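PDB 4OQZ: putative oxidoreductase YfjR from Streptomyces aurantiacus, which reduces imines with NADPH as an S-selective imine reductase, and probably carries out the reductive amination of ketones. Local coordinates for residues L181-Q185 / A256-A260; G225-G229 / D276-S280. One frame throughout, in Å; residues are numbered along the deposited sequence.

How the contacts relate
In a chain whose N-terminal half is a Rossmann-type nucleotide-binding domain, both contacts belong to the helical C-terminal half, and together they illustrate how a helical bundle is tied along its length. Helix 163-191 supplies 181-185 first; the loop after helix 211-224 then supplies 225-229. Helix 256-269 brings 256-260 back to 181-185, closing contact 1 over 70 mostly helical residues, and 276-280 returns to 225-229, closing contact 2 over 46. The segments alternate, so the two closures cross rather than nest. Contact 1 joins two helices and contact 2 two loops, their centres 24 Å apart, yet each also touches the second subunit.

Contact 1: L181-Q185 / A256-A260; sequences LSYWQ and AFPRA
Helices 163-191 and 256-269 face each other through 181-185 and 256-260, their segment axes 10.5 Å apart at closest approach and their directions 123° apart. This is helix-to-helix packing inside the all-helical C-terminal domain, and one aromatic side chain, F257, bridges the gap. With CG anti to the backbone N (chi1 -180°), its ring extends toward the other helix. L181 lies over one face, with CG 4.2 Å from the ring centroid in a CH-pi contact and L181 CD2 resting beside F257 CD1. Backbone and side chain of S182 also press on the ring, CA standing 3.4 Å from F257 CE2. Replacing F257 by an alanine would remove the ring, and L181 and S182 would probably be left facing a gap. P178 of the second subunit packs on F257 too, which brings the ring close to the dimer interface. Q185 bends at chi2 (77°) and lays its amide against P258, CD 3.6 Å from P258 CD. Its NE2 is held by D254 O and N248 OD1, which should fix the amide's rotation. A water then joins the helices, accepting a hydrogen bond from F257 N and lying 2.9 Å from both that atom and Q185 OE1, to which it can donate.

Contact 2: G225-G229 / D276-S280; sequences GNHAG and DSFSS
Two loops meet here near one end of the helical domain: 225-229, which follows the Schellman motif closing helix 211-224, and 276-280, which precedes the short helix 282-285. At the motif's C-prime position stands G225, with positive phi, and the chain turning away from it brings H227 against the second loop. One backbone bond crosses between the loops, from S277 N to H227 O (3.0 Å, N-H...O angle 158°). The donor sits well above the carbonyl plane, 56° out of it. The same oxygen lies against D276 CB at 3.0 Å. A228 O comes equally near D276 CA, so two successive carbonyls of one loop rest on the start of the other.

The imidazole of H227 supplies the side-chain half of the contact. Its CG lies beside the backbone N and anti to the carbonyl carbon (chi1 -70°), which turns the ring toward S279 and S280. S279 meets the edge of that ring: its OG lies 3.2 Å from H227 CD2, a contact with a ring carbon, while S279 CB is in the ring plane. The backbone of S280 lies near the ring as well, its N 3.6 Å from H227 CD2.

Loop-to-loop packing of this kind joins the end of one helix of the domain to the approach of its last, and D232 fastens it from the next part of the chain. D232 OD1 bonds to S277 OG, and D232 OD2 to F278 N. Within the second loop, S280 N bonds to S277 O at 2.8 Å, a short turn that carries S279 to the edge of the imidazole. F278 points away from H227 and enters the dimer interface, its ring meeting W184 and W177 of the second subunit.

Contact 1: L181-Q185 / A256-A260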
ATOM      1  N   LEU A 181       2.037   7.433   0.429  1.00 31.93           N
ATOM      2  CA  LEU A 181       2.689   8.140  -0.658  1.00 32.10           C
ATOM      3  C   LEU A 181       2.099   7.772  -2.019  1.00 39.35           C
ATOM      4  O   LEU A 181       1.982   8.663  -2.872  1.00 43.37           O
ATOM      5  CB  LEU A 181       4.203   7.926  -0.634  1.00 32.93           C
ATOM      6  CG  LEU A 181       5.036   8.765  -1.653  1.00 38.77           C
ATOM      7  CD1 LEU A 181       4.767  10.278  -1.494  1.00 39.72           C
ATOM      8  CD2 LEU A 181       6.496   8.500  -1.502  1.00 40.99           C
ATOM      9  N   SER A 182       1.678   6.472  -2.208  1.00 35.77           N
ATOM     10  CA  SER A 182       1.049   6.026  -3.455  1.00 34.47           C
ATOM     11  C   SER A 182      -0.312   6.694  -3.569  1.00 39.94           C
ATOM     12  O   SER A 182      -0.740   7.039  -4.673  1.00 41.00           O
ATOM     13  CB  SER A 182       0.986   4.509  -3.551  1.00 33.08           C
ATOM     14  OG  SER A 182      -0.089   3.978  -2.784  1.00 32.22           O
ATOM     15  N   TYR A 183      -0.974   6.897  -2.427  1.00 36.52           N
ATOM     16  CA  TYR A 183      -2.229   7.661  -2.389  1.00 37.29           C
ATOM     17  C   TYR A 183      -1.956   9.125  -2.756  1.00 40.85           C
ATOM     18  O   TYR A 183      -2.699   9.683  -3.557  1.00 41.58           O
ATOM     19  CB  TYR A 183      -2.997   7.509  -1.055  1.00 36.84           C
ATOM     20  CG  TYR A 183      -4.331   8.239  -1.051  1.00 38.82           C
ATOM     21  CD1 TYR A 183      -5.243   8.070  -2.090  1.00 40.88           C
ATOM     22  CD2 TYR A 183      -4.660   9.126  -0.031  1.00 39.51           C
ATOM     23  CE1 TYR A 183      -6.470   8.721  -2.092  1.00 42.65           C
ATOM     24  CE2 TYR A 183      -5.868   9.834  -0.049  1.00 41.42           C
ATOM     25  CZ  TYR A 183      -6.762   9.639  -1.094  1.00 48.60           C
ATOM     26  OH  TYR A 183      -7.961  10.297  -1.140  1.00 44.87           O
ATOM     27  N   TRP A 184      -0.845   9.728  -2.272  1.00 39.91           N
ATOM     28  CA  TRP A 184      -0.551  11.136  -2.632  1.00 40.92           C
ATOM     29  C   TRP A 184      -0.293  11.200  -4.130  1.00 44.02           C
ATOM     30  O   TRP A 184      -0.755  12.120  -4.780  1.00 44.00           O
ATOM     31  CB  TRP A 184       0.646  11.735  -1.876  1.00 41.63           C
ATOM     32  CG  TRP A 184       0.606  11.803  -0.369  1.00 41.79           C
ATOM     33  CD1 TRP A 184       1.680  12.015   0.444  1.00 45.57           C
ATOM     34  CD2 TRP A 184      -0.545  11.759   0.494  1.00 39.86           C
ATOM     35  NE1 TRP A 184       1.285  12.025   1.761  1.00 43.85           N
ATOM     36  CE2 TRP A 184      -0.076  11.888   1.821  1.00 43.67           C
ATOM     37  CE3 TRP A 184      -1.921  11.544   0.289  1.00 39.83           C
ATOM     38  CZ2 TRP A 184      -0.932  11.843   2.930  1.00 41.84           C
ATOM     39  CZ3 TRP A 184      -2.764  11.525   1.388  1.00 39.42           C
ATOM     40  CH2 TRP A 184      -2.268  11.673   2.687  1.00 40.05           C
ATOM     41  N   GLN A 185       0.359  10.150  -4.695  1.00 39.92           N
ATOM     42  CA  GLN A 185       0.581  10.051  -6.135  1.00 40.63           C
ATOM     43  C   GLN A 185      -0.732   9.916  -6.957  1.00 42.46           C
ATOM     44  O   GLN A 185      -0.841  10.505  -8.035  1.00 44.86           O
ATOM     45  CB  GLN A 185       1.536   8.896  -6.447  1.00 41.00           C
ATOM     46  CG  GLN A 185       1.938   8.832  -7.907  1.00 39.69           C
ATOM     47  CD  GLN A 185       2.965   9.858  -8.291  1.00 51.96           C
ATOM     48  OE1 GLN A 185       3.902  10.158  -7.539  1.00 50.27           O
ATOM     49  NE2 GLN A 185       2.811  10.415  -9.479  1.00 49.54           N
ATOM     50  N   ALA A 256       8.573  10.831 -10.015  1.00 59.81           N
ATOM     51  CA  ALA A 256       9.613  10.349  -9.085  1.00 60.81           C
ATOM     52  C   ALA A 256       9.265   9.054  -8.331  1.00 61.78           C
ATOM     53  O   ALA A 256      10.047   8.105  -8.384  1.00 62.98           O
ATOM     54  CB  ALA A 256      10.058  11.453  -8.125  1.00 63.02           C
ATOM     55  N   PHE A 257       8.105   9.001  -7.652  1.00 55.30           N
ATOM     56  CA  PHE A 257       7.650   7.787  -6.944  1.00 51.72           C
ATOM     57  C   PHE A 257       7.355   6.631  -7.918  1.00 54.66           C
ATOM     58  O   PHE A 257       7.926   5.564  -7.707  1.00 55.56           O
ATOM     59  CB  PHE A 257       6.472   8.076  -6.006  1.00 49.77           C
ATOM     60  CG  PHE A 257       5.963   6.869  -5.253  1.00 47.58           C
ATOM     61  CD1 PHE A 257       6.790   6.174  -4.380  1.00 51.30           C
ATOM     62  CD2 PHE A 257       4.644   6.461  -5.378  1.00 45.29           C
ATOM     63  CE1 PHE A 257       6.315   5.057  -3.679  1.00 49.69           C
ATOM     64  CE2 PHE A 257       4.176   5.347  -4.682  1.00 45.66           C
ATOM     65  CZ  PHE A 257       5.003   4.671  -3.814  1.00 44.36           C
ATOM     66  N   PRO A 258       6.587   6.811  -9.035  1.00 50.96           N
ATOM     67  CA  PRO A 258       6.384   5.686  -9.961  1.00 49.05           C
ATOM     68  C   PRO A 258       7.651   5.234 -10.677  1.00 49.23           C
ATOM     69  O   PRO A 258       7.739   4.061 -10.999  1.00 45.42           O
ATOM     70  CB  PRO A 258       5.356   6.226 -10.961  1.00 51.44           C
ATOM     71  CG  PRO A 258       4.702   7.372 -10.277  1.00 56.07           C
ATOM     72  CD  PRO A 258       5.811   7.990  -9.486  1.00 53.36           C
ATOM     73  N   ARG A 259       8.629   6.132 -10.970  1.00 48.80           N
ATOM     74  CA  ARG A 259       9.820   5.609 -11.625  1.00 51.03           C
ATOM     75  C   ARG A 259      10.668   4.791 -10.672  1.00 56.13           C
ATOM     76  O   ARG A 259      11.182   3.762 -11.070  1.00 58.63           O
ATOM     77  CB  ARG A 259      10.611   6.631 -12.486  1.00 55.85           C
ATOM     78  CG  ARG A 259      11.174   7.855 -11.780  1.00 66.16           C
ATOM     79  CD  ARG A 259      11.960   8.763 -12.737  1.00 77.76           C
ATOM     80  NE  ARG A 259      11.129   9.390 -13.776  1.00 81.55           N
ATOM     81  CZ  ARG A 259      10.956   8.914 -15.010  1.00 93.21           C
ATOM     82  NH1 ARG A 259      10.192   9.564 -15.878  1.00 73.21           N
ATOM     83  NH2 ARG A 259      11.565   7.796 -15.392  1.00 83.35           N
ATOM     84  N   ALA A 260      10.696   5.165  -9.391  1.00 53.22           N
ATOM     85  CA  ALA A 260      11.391   4.418  -8.333  1.00 54.52           C
ATOM     86  C   ALA A 260      10.892   2.968  -8.265  1.00 56.41           C
ATOM     87  O   ALA A 260      11.704   2.046  -8.131  1.00 58.94           O
ATOM     88  CB  ALA A 260      11.161   5.100  -6.999  1.00 54.10           C
TER
HETATM   89  O   HOH W   1       6.452  11.436  -7.517  1.00 49.91           O

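Contact 2: G225-G229 / D276-S280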
ATOM      1  N   GLY A 225      10.116 -20.948  -1.956  1.00 81.83           N
ATOM      2  CA  GLY A 225      11.165 -20.583  -2.907  1.00 83.29           C
ATOM      3  C   GLY A 225      10.693 -20.572  -4.345  1.00 85.99           C
ATOM      4  O   GLY A 225      11.504 -20.699  -5.274  1.00 89.47           O
ATOM      5  N   ASN A 226       9.371 -20.451  -4.522  1.00 77.64           N
ATOM      6  CA  ASN A 226       8.679 -20.446  -5.800  1.00 77.57           C
ATOM      7  C   ASN A 226       8.438 -19.002  -6.267  1.00 82.24           C
ATOM      8  O   ASN A 226       7.724 -18.262  -5.603  1.00 78.29           O
ATOM      9  CB  ASN A 226       7.342 -21.205  -5.646  1.00 73.12           C
ATOM     10  CG  ASN A 226       6.544 -21.399  -6.919  1.00 83.48           C
ATOM     11  OD1 ASN A 226       6.984 -21.061  -8.021  1.00 74.21           O
ATOM     12  ND2 ASN A 226       5.345 -21.960  -6.793  1.00 74.76           N
ATOM     13  N   HIS A 227       9.026 -18.619  -7.415  1.00 82.69           N
ATOM     14  CA  HIS A 227       8.891 -17.295  -8.034  1.00 80.15           C
ATOM     15  C   HIS A 227       8.583 -17.521  -9.524  1.00 84.77           C
ATOM     16  O   HIS A 227       9.249 -16.944 -10.375  1.00 84.05           O
ATOM     17  CB  HIS A 227      10.221 -16.517  -7.884  1.00 82.33           C
ATOM     18  CG  HIS A 227      10.547 -16.093  -6.486  1.00 84.45           C
ATOM     19  ND1 HIS A 227      11.587 -16.677  -5.779  1.00 89.39           N
ATOM     20  CD2 HIS A 227       9.986 -15.125  -5.721  1.00 81.96           C
ATOM     21  CE1 HIS A 227      11.610 -16.061  -4.607  1.00 85.93           C
ATOM     22  NE2 HIS A 227      10.668 -15.115  -4.531  1.00 82.05           N
ATOM     23  N   ALA A 228       7.566 -18.351  -9.822  1.00 83.89           N
ATOM     24  CA  ALA A 228       7.214 -18.875 -11.152  1.00 87.03           C
ATOM     25  C   ALA A 228       6.912 -17.933 -12.347  1.00 88.82           C
ATOM     26  O   ALA A 228       7.773 -17.181 -12.780  1.00 88.58           O
ATOM     27  CB  ALA A 228       6.189 -20.005 -11.042  1.00 88.81           C
ATOM     28  N   GLY A 229       5.749 -18.104 -12.948  1.00 82.98           N
ATOM     29  CA  GLY A 229       5.298 -17.371 -14.123  1.00 81.09           C
ATOM     30  C   GLY A 229       3.876 -17.802 -14.370  1.00 83.05           C
ATOM     31  O   GLY A 229       3.197 -17.300 -15.271  1.00 81.02           O
ATOM     32  N   ASP A 276      10.437 -14.024 -14.468  1.00 78.62           N
ATOM     33  CA  ASP A 276       9.724 -15.069 -13.769  1.00 75.44           C
ATOM     34  C   ASP A 276       8.597 -14.245 -13.087  1.00 69.30           C
ATOM     35  O   ASP A 276       7.996 -13.421 -13.769  1.00 64.91           O
ATOM     36  CB  ASP A 276      10.648 -15.752 -12.757  1.00 78.40           C
ATOM     37  CG  ASP A 276      11.510 -16.804 -13.396  1.00 84.00           C
ATOM     38  OD1 ASP A 276      12.639 -16.470 -13.790  1.00 84.75           O
ATOM     39  OD2 ASP A 276      11.033 -17.965 -13.537  1.00 87.07           O
ATOM     40  N   SER A 277       8.324 -14.431 -11.786  1.00 61.65           N
ATOM     41  CA  SER A 277       7.285 -13.658 -11.106  1.00 54.84           C
ATOM     42  C   SER A 277       7.844 -12.327 -10.655  1.00 58.35           C
ATOM     43  O   SER A 277       9.028 -12.237 -10.328  1.00 59.55           O
ATOM     44  CB  SER A 277       6.732 -14.402  -9.893  1.00 52.89           C
ATOM     45  OG  SER A 277       5.769 -13.603  -9.200  1.00 53.78           O
ATOM     46  N   PHE A 278       6.973 -11.309 -10.562  1.00 51.03           N
ATOM     47  CA  PHE A 278       7.376  -9.997 -10.053  1.00 50.29           C
ATOM     48  C   PHE A 278       7.889 -10.066  -8.588  1.00 56.54           C
ATOM     49  O   PHE A 278       8.562  -9.158  -8.118  1.00 57.74           O
ATOM     50  CB  PHE A 278       6.288  -8.941 -10.317  1.00 48.15           C
ATOM     51  CG  PHE A 278       5.238  -8.762  -9.250  1.00 46.44           C
ATOM     52  CD1 PHE A 278       5.080  -7.536  -8.608  1.00 46.46           C
ATOM     53  CD2 PHE A 278       4.349  -9.786  -8.946  1.00 48.36           C
ATOM     54  CE1 PHE A 278       4.083  -7.357  -7.655  1.00 45.21           C
ATOM     55  CE2 PHE A 278       3.376  -9.623  -7.966  1.00 48.82           C
ATOM     56  CZ  PHE A 278       3.225  -8.399  -7.342  1.00 45.03           C
ATOM     57  N   SER A 279       7.638 -11.188  -7.916  1.00 54.63           N
ATOM     58  CA  SER A 279       8.138 -11.504  -6.580  1.00 55.07           C
ATOM     59  C   SER A 279       9.663 -11.755  -6.626  1.00 58.43           C
ATOM     60  O   SER A 279      10.353 -11.586  -5.618  1.00 54.94           O
ATOM     61  CB  SER A 279       7.438 -12.752  -6.057  1.00 61.96           C
ATOM     62  OG  SER A 279       7.810 -13.028  -4.717  1.00 73.98           O
ATOM     63  N   SER A 280      10.191 -12.159  -7.807  1.00 59.13           N
ATOM     64  CA  SER A 280      11.615 -12.456  -7.963  1.00 62.87           C
ATOM     65  C   SER A 280      12.547 -11.328  -7.515  1.00 65.92           C
ATOM     66  O   SER A 280      13.662 -11.615  -7.116  1.00 67.50           O
ATOM     67  CB  SER A 280      11.938 -12.914  -9.383  1.00 68.05           C
ATOM     68  OG  SER A 280      13.332 -13.103  -9.538  1.00 89.40           O
TER